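Local coordinates for SusD/RagB family nutrient-binding outer membrane lipoprotein (Bacteroides vulgatus, PDB 4F7A) that probably binds glycans, likely mucin O-glycans, at the outer membrane as a SusD-like lipoprotein with a TPR-like helical fold, at residues A344-I349 with E354-C359; Y231-S236 with F339-A344. All coordinates share one frame; numbering follows the deposited sequence. Where two conformers were deposited one is given.

Contact 1: residues A344-I349 with E354-C359; sequences ASLRGI and ESAKQC
Ser-345, near the end of helix 334-346, reaches across to 354-359. Its CB lies 3.5 Å from Ala-356 N, close against the first turn of the next helix. From there OG, placed anti to the carbonyl carbon (chi1 -70°), donates to the backbone: Ser-345 OG to Glu-354 O is 2.8 Å. The hydroxyl comes in from above the carbonyl plane, 42° out of it, and OG has weak bonds to Asn-350 ND2 and Arg-341 O besides. One residue on, Leu-346 lays CD1 alongside the methyl of Ala-356, CD1 to CB 4.2 Å; the same side chain also packs on helix 416-431. The Glu-354 carboxylate turns to Arg-341 and Asn-350.

Both ends of the turn are finished by local bonds. Gly-348, at positive phi, closes helix 334-346 in a Schellman motif. Ser-355 and Gln-358 start helix 356-371 with a capping box, Gln-358 N to Ser-355 OG 3.1 Å and Ser-355 N to Gln-358 OE1 3.0 Å. With Ser-345 facing Ala-356, their CA atoms approach to 5.1 Å, and the serine bond gives Glu-354 O a donor while tying together the two ends of the turn.

Contact 2: residues Y231-S236 with F339-A344; sequences YGVIES and FLRAEA
Arg-341 leaves helix 334-346 with CG anti to its carbonyl carbon, then folds at chi3 (75°), which turns the guanidinium to Glu-235 in the loop 231-236. Glu-235 starts with CG beside its own backbone N and runs extended beyond it; its chain crosses that of the arginine at about a right angle.

They meet in a salt bridge through one nitrogen: Arg-341 NH1 to Glu-235 OE2 is 2.9 Å and nearly straight, 168° at the hydrogen. The oxygen sits at the guanidinium edge, close to its plane, yet NH1 stands above the carboxylate plane; the two flat groups are turned 43° apart, so this is not a two-pronged, coplanar pairing. Water 2 spans the second arm, 2.7 Å from Glu-235 OE2 and 3.0 Å from Arg-341 NH2. Water 1 accepts from Arg-341 NH1 and donates to Ile-234 O, 2.8 Å from it, so NH1 is linked to the loop a second time, through a water. A methyl of Val-233, CG2, packs obliquely 3.4 Å from Arg-341 NH1.

The arginine is held from other directions too. Its NH2 also pairs with Glu-354, and Trp-338 of the same helix makes a cation-pi contact with it and donates from NE1 to Glu-235 O. Two carboxylates, one at NH1 and one at NH2, probably offset the arginine's charge and fix the rotation of the guanidinium. A salt bridge with one direct bond and a water-bridged second arm thus joins the loop between helix 216-228 and strand 241-243 to a helix of the TPR-like, largely helical SusD fold.

Contact 2 is the more buried of the two, though its glutamate is exposed, whereas contact 1 lies at the surface, its centre about 22 Å from the centre of the chain, against about 17 Å for contact 2. Both use helix 334-346 and share Ala-344: contact 1 takes its end, where the chain turns into helix 356-371, and contact 2 its middle, facing a loop over 100 residues earlier. The chemistry differs accordingly, local capping and small-residue packing in the first, charge and water in the second. They meet directly through the salt bridge of Glu-354 OE1 and Arg-341 NH2 (2.8 Å), while Cys-359 packs on Arg-341 and Ala-342.

Contact 1: residues A344-I349 with E354-C359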
loop_
_atom_site.group_PDB
_atom_site.type_symbol
_atom_site.label_atom_id
_atom_site.label_comp_id
_atom_site.label_asym_id
_atom_site.label_seq_id
_atom_site.Cartn_x
_atom_site.Cartn_y
_atom_site.Cartn_z
ATOM N N ALA A 344 -11.539 6.048 -12.566
ATOM C CA ALA A 344 -12.706 6.913 -12.360
ATOM C C ALA A 344 -13.375 7.185 -13.705
ATOM O O ALA A 344 -14.602 7.131 -13.816
ATOM C CB ALA A 344 -12.328 8.222 -11.638
ATOM N N SER A 345 -12.574 7.443 -14.733
ATOM C CA SER A 345 -13.114 7.670 -16.085
ATOM C C SER A 345 -13.775 6.420 -16.626
ATOM O O SER A 345 -14.871 6.481 -17.177
ATOM C CB SER A 345 -12.019 8.162 -17.025
ATOM O OG SER A 345 -11.656 9.485 -16.670
ATOM N N LEU A 346 -13.122 5.274 -16.437
ATOM C CA LEU A 346 -13.697 4.002 -16.871
ATOM C C LEU A 346 -15.058 3.729 -16.232
ATOM O O LEU A 346 -15.962 3.153 -16.873
ATOM C CB LEU A 346 -12.729 2.854 -16.568
ATOM C CG LEU A 346 -12.982 1.547 -17.283
ATOM C CD1 LEU A 346 -12.894 1.780 -18.765
ATOM C CD2 LEU A 346 -11.972 0.477 -16.805
ATOM N N ARG A 347 -15.202 4.122 -14.970
ATOM C CA ARG A 347 -16.468 3.945 -14.224
ATOM C C ARG A 347 -17.482 5.067 -14.446
ATOM O O ARG A 347 -18.605 5.013 -13.910
ATOM C CB ARG A 347 -16.155 3.836 -12.721
ATOM C CG ARG A 347 -15.460 2.557 -12.343
ATOM C CD ARG A 347 -15.080 2.535 -10.879
ATOM N NE ARG A 347 -14.399 1.295 -10.549
ATOM C CZ ARG A 347 -15.006 0.158 -10.185
ATOM N NH1 ARG A 347 -16.327 0.085 -10.048
ATOM N NH2 ARG A 347 -14.290 -0.912 -9.939
ATOM N N GLY A 348 -17.118 6.081 -15.230
ATOM C CA GLY A 348 -18.006 7.220 -15.494
ATOM C C GLY A 348 -18.169 8.175 -14.321
ATOM O O GLY A 348 -19.179 8.881 -14.216
ATOM N N ILE A 349 -17.197 8.201 -13.407
ATOM C CA ILE A 349 -17.318 9.014 -12.219
ATOM C C ILE A 349 -16.143 9.975 -12.058
ATOM O O ILE A 349 -15.858 10.438 -10.953
ATOM C CB ILE A 349 -17.561 8.135 -10.945
ATOM C CG1 ILE A 349 -16.396 7.178 -10.672
ATOM C CG2 ILE A 349 -18.872 7.348 -11.096
ATOM C CD1 ILE A 349 -16.655 6.214 -9.465
ATOM N N GLU A 354 -11.577 13.877 -19.297
ATOM C CA GLU A 354 -10.416 13.066 -19.635
ATOM C C GLU A 354 -10.812 11.589 -19.701
ATOM O O GLU A 354 -11.653 11.116 -18.941
ATOM C CB GLU A 354 -9.285 13.299 -18.622
ATOM C CG GLU A 354 -9.639 12.914 -17.173
ATOM C CD GLU A 354 -8.637 13.431 -16.138
ATOM O OE1 GLU A 354 -7.856 14.371 -16.431
ATOM O OE2 GLU A 354 -8.649 12.894 -15.011
ATOM N N SER A 355 -10.213 10.873 -20.637
ATOM C CA SER A 355 -10.575 9.501 -20.891
ATOM C C SER A 355 -9.714 8.559 -20.084
ATOM O O SER A 355 -8.617 8.918 -19.613
ATOM C CB SER A 355 -10.441 9.166 -22.373
ATOM O OG SER A 355 -9.083 9.091 -22.770
ATOM N N ALA A 356 -10.224 7.343 -19.929
ATOM C CA ALA A 356 -9.462 6.284 -19.315
ATOM C C ALA A 356 -8.120 6.100 -20.034
ATOM O O ALA A 356 -7.099 5.940 -19.360
ATOM C CB ALA A 356 -10.245 4.969 -19.258
ATOM N N LYS A 357 -8.103 6.130 -21.373
ATOM C CA LYS A 357 -6.837 5.901 -22.095
ATOM C C LYS A 357 -5.818 6.986 -21.786
ATOM O O LYS A 357 -4.654 6.672 -21.494
ATOM C CB LYS A 357 -7.035 5.794 -23.611
ATOM C CG LYS A 357 -5.792 5.285 -24.347
ATOM C CD LYS A 357 -6.030 5.102 -25.835
ATOM C CE LYS A 357 -4.752 4.688 -26.576
ATOM N NZ LYS A 357 -3.798 5.809 -26.695
ATOM N N GLN A 358 -6.245 8.235 -21.828
ATOM C CA GLN A 358 -5.371 9.361 -21.593
ATOM C C GLN A 358 -4.748 9.263 -20.217
ATOM O O GLN A 358 -3.569 9.518 -20.070
ATOM C CB GLN A 358 -6.134 10.698 -21.663
ATOM C CG GLN A 358 -6.517 11.128 -23.066
ATOM C CD GLN A 358 -7.457 12.360 -23.095
ATOM O OE1 GLN A 358 -8.375 12.504 -22.276
ATOM N NE2 GLN A 358 -7.232 13.232 -24.071
ATOM N N CYS A 359 -5.565 8.954 -19.214
ATOM C CA CYS A 359 -5.070 8.830 -17.842
ATOM C C CYS A 359 -4.135 7.618 -17.660
ATOM O O CYS A 359 -3.118 7.710 -16.976
ATOM C CB CYS A 359 -6.215 8.766 -16.864
ATOM S SG CYS A 359 -7.184 10.337 -16.800
#

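Contact 2: residues Y231-S236 with F339-A344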
loop_
_atom_site.group_PDB
_atom_site.type_symbol
_atom_site.label_atom_id
_atom_site.label_comp_id
_atom_site.label_asym_id
_atom_site.label_seq_id
_atom_site.Cartn_x
_atom_site.Cartn_y
_atom_site.Cartn_z
ATOM N N TYR A 231 -7.164 22.892 -5.297
ATOM C CA TYR A 231 -5.732 22.704 -5.024
ATOM C C TYR A 231 -5.089 21.581 -5.857
ATOM O O TYR A 231 -3.872 21.489 -5.908
ATOM C CB TYR A 231 -5.459 22.492 -3.526
ATOM C CG TYR A 231 -5.705 23.742 -2.719
ATOM C CD1 TYR A 231 -6.960 24.020 -2.211
ATOM C CD2 TYR A 231 -4.682 24.679 -2.500
ATOM C CE1 TYR A 231 -7.189 25.175 -1.485
ATOM C CE2 TYR A 231 -4.918 25.839 -1.770
ATOM C CZ TYR A 231 -6.187 26.082 -1.277
ATOM O OH TYR A 231 -6.474 27.227 -0.544
ATOM N N GLY A 232 -5.905 20.751 -6.505
ATOM C CA GLY A 232 -5.405 19.762 -7.453
ATOM C C GLY A 232 -5.056 18.442 -6.802
ATOM O O GLY A 232 -5.229 18.284 -5.598
ATOM N N VAL A 233 -4.585 17.498 -7.629
ATOM C CA VAL A 233 -4.088 16.211 -7.173
ATOM C C VAL A 233 -2.663 16.069 -7.703
ATOM O O VAL A 233 -2.216 16.857 -8.548
ATOM C CB VAL A 233 -4.969 15.036 -7.654
ATOM C CG1 VAL A 233 -6.394 15.093 -7.027
ATOM C CG2 VAL A 233 -5.066 14.985 -9.201
ATOM N N ILE A 234 -1.944 15.085 -7.188
ATOM C CA ILE A 234 -0.547 14.896 -7.563
ATOM C C ILE A 234 -0.464 14.397 -8.998
ATOM O O ILE A 234 -1.081 13.393 -9.345
ATOM C CB ILE A 234 0.161 13.939 -6.576
ATOM C CG1 ILE A 234 0.148 14.551 -5.160
ATOM C CG2 ILE A 234 1.631 13.697 -7.021
ATOM C CD1 ILE A 234 0.548 13.587 -4.089
ATOM N N GLU A 235 0.292 15.119 -9.834
ATOM C CA GLU A 235 0.443 14.805 -11.261
ATOM C C GLU A 235 1.887 14.594 -11.706
ATOM O O GLU A 235 2.118 13.956 -12.728
ATOM C CB GLU A 235 -0.168 15.946 -12.092
ATOM C CG GLU A 235 -1.682 16.009 -11.920
ATOM C CD GLU A 235 -2.351 17.088 -12.746
ATOM O OE1 GLU A 235 -1.658 17.816 -13.462
ATOM O OE2 GLU A 235 -3.591 17.202 -12.684
ATOM N N SER A 236 2.831 15.128 -10.934
ATOM C CA SER A 236 4.264 15.015 -11.229
ATOM C C SER A 236 4.961 14.175 -10.178
ATOM O O SER A 236 4.709 14.346 -8.989
ATOM C CB SER A 236 4.915 16.408 -11.227
ATOM O OG SER A 236 6.330 16.290 -11.281
ATOM N N PHE A 339 -3.589 6.587 -12.534
ATOM C CA PHE A 339 -4.315 5.319 -12.707
ATOM C C PHE A 339 -5.663 5.344 -11.964
ATOM O O PHE A 339 -6.623 4.717 -12.391
ATOM C CB PHE A 339 -3.462 4.131 -12.260
ATOM C CG PHE A 339 -2.277 3.860 -13.146
ATOM C CD1 PHE A 339 -2.454 3.583 -14.488
ATOM C CD2 PHE A 339 -0.990 3.904 -12.648
ATOM C CE1 PHE A 339 -1.361 3.340 -15.318
ATOM C CE2 PHE A 339 0.110 3.637 -13.459
ATOM C CZ PHE A 339 -0.075 3.366 -14.797
ATOM N N LEU A 340 -5.727 6.060 -10.842
ATOM C CA LEU A 340 -6.993 6.260 -10.138
ATOM C C LEU A 340 -7.940 7.081 -11.007
ATOM O O LEU A 340 -9.131 6.783 -11.104
ATOM C CB LEU A 340 -6.769 6.944 -8.773
ATOM C CG LEU A 340 -6.128 6.078 -7.693
ATOM C CD1 LEU A 340 -5.559 6.913 -6.501
ATOM C CD2 LEU A 340 -7.146 5.015 -7.217
ATOM N N ARG A 341 -7.422 8.130 -11.636
ATOM C CA ARG A 341 -8.211 8.916 -12.571
ATOM C C ARG A 341 -8.650 8.084 -13.777
ATOM O O ARG A 341 -9.778 8.228 -14.255
ATOM C CB ARG A 341 -7.432 10.136 -13.037
ATOM C CG ARG A 341 -7.247 11.159 -11.943
ATOM C CD ARG A 341 -6.129 12.138 -12.231
ATOM N NE ARG A 341 -6.454 13.145 -13.225
ATOM C CZ ARG A 341 -5.795 14.298 -13.367
ATOM N NH1 ARG A 341 -4.748 14.589 -12.612
ATOM N NH2 ARG A 341 -6.198 15.184 -14.276
ATOM N N ALA A 342 -7.778 7.188 -14.245
ATOM C CA ALA A 342 -8.148 6.302 -15.351
ATOM C C ALA A 342 -9.344 5.421 -14.960
ATOM O O ALA A 342 -10.288 5.219 -15.737
ATOM C CB ALA A 342 -6.951 5.430 -15.777
ATOM N N GLU A 343 -9.308 4.878 -13.753
ATOM C CA GLU A 343 -10.394 4.042 -13.322
ATOM C C GLU A 343 -11.673 4.856 -13.132
ATOM O O GLU A 343 -12.774 4.383 -13.450
ATOM C CB GLU A 343 -10.039 3.322 -12.011
ATOM C CG GLU A 343 -11.223 2.451 -11.499
ATOM C CD GLU A 343 -10.884 1.588 -10.290
ATOM O OE1 GLU A 343 -9.742 1.660 -9.786
ATOM O OE2 GLU A 343 -11.801 0.844 -9.835
ATOM N N ALA A 344 -11.539 6.048 -12.566
ATOM C CA ALA A 344 -12.706 6.913 -12.360
ATOM C C ALA A 344 -13.375 7.185 -13.705
ATOM O O ALA A 344 -14.602 7.131 -13.816
ATOM C CB ALA A 344 -12.328 8.222 -11.638
HETATM O O HOH W 1 -2.704 12.680 -11.453
HETATM O O HOH W 2 -4.934 17.798 -14.948
#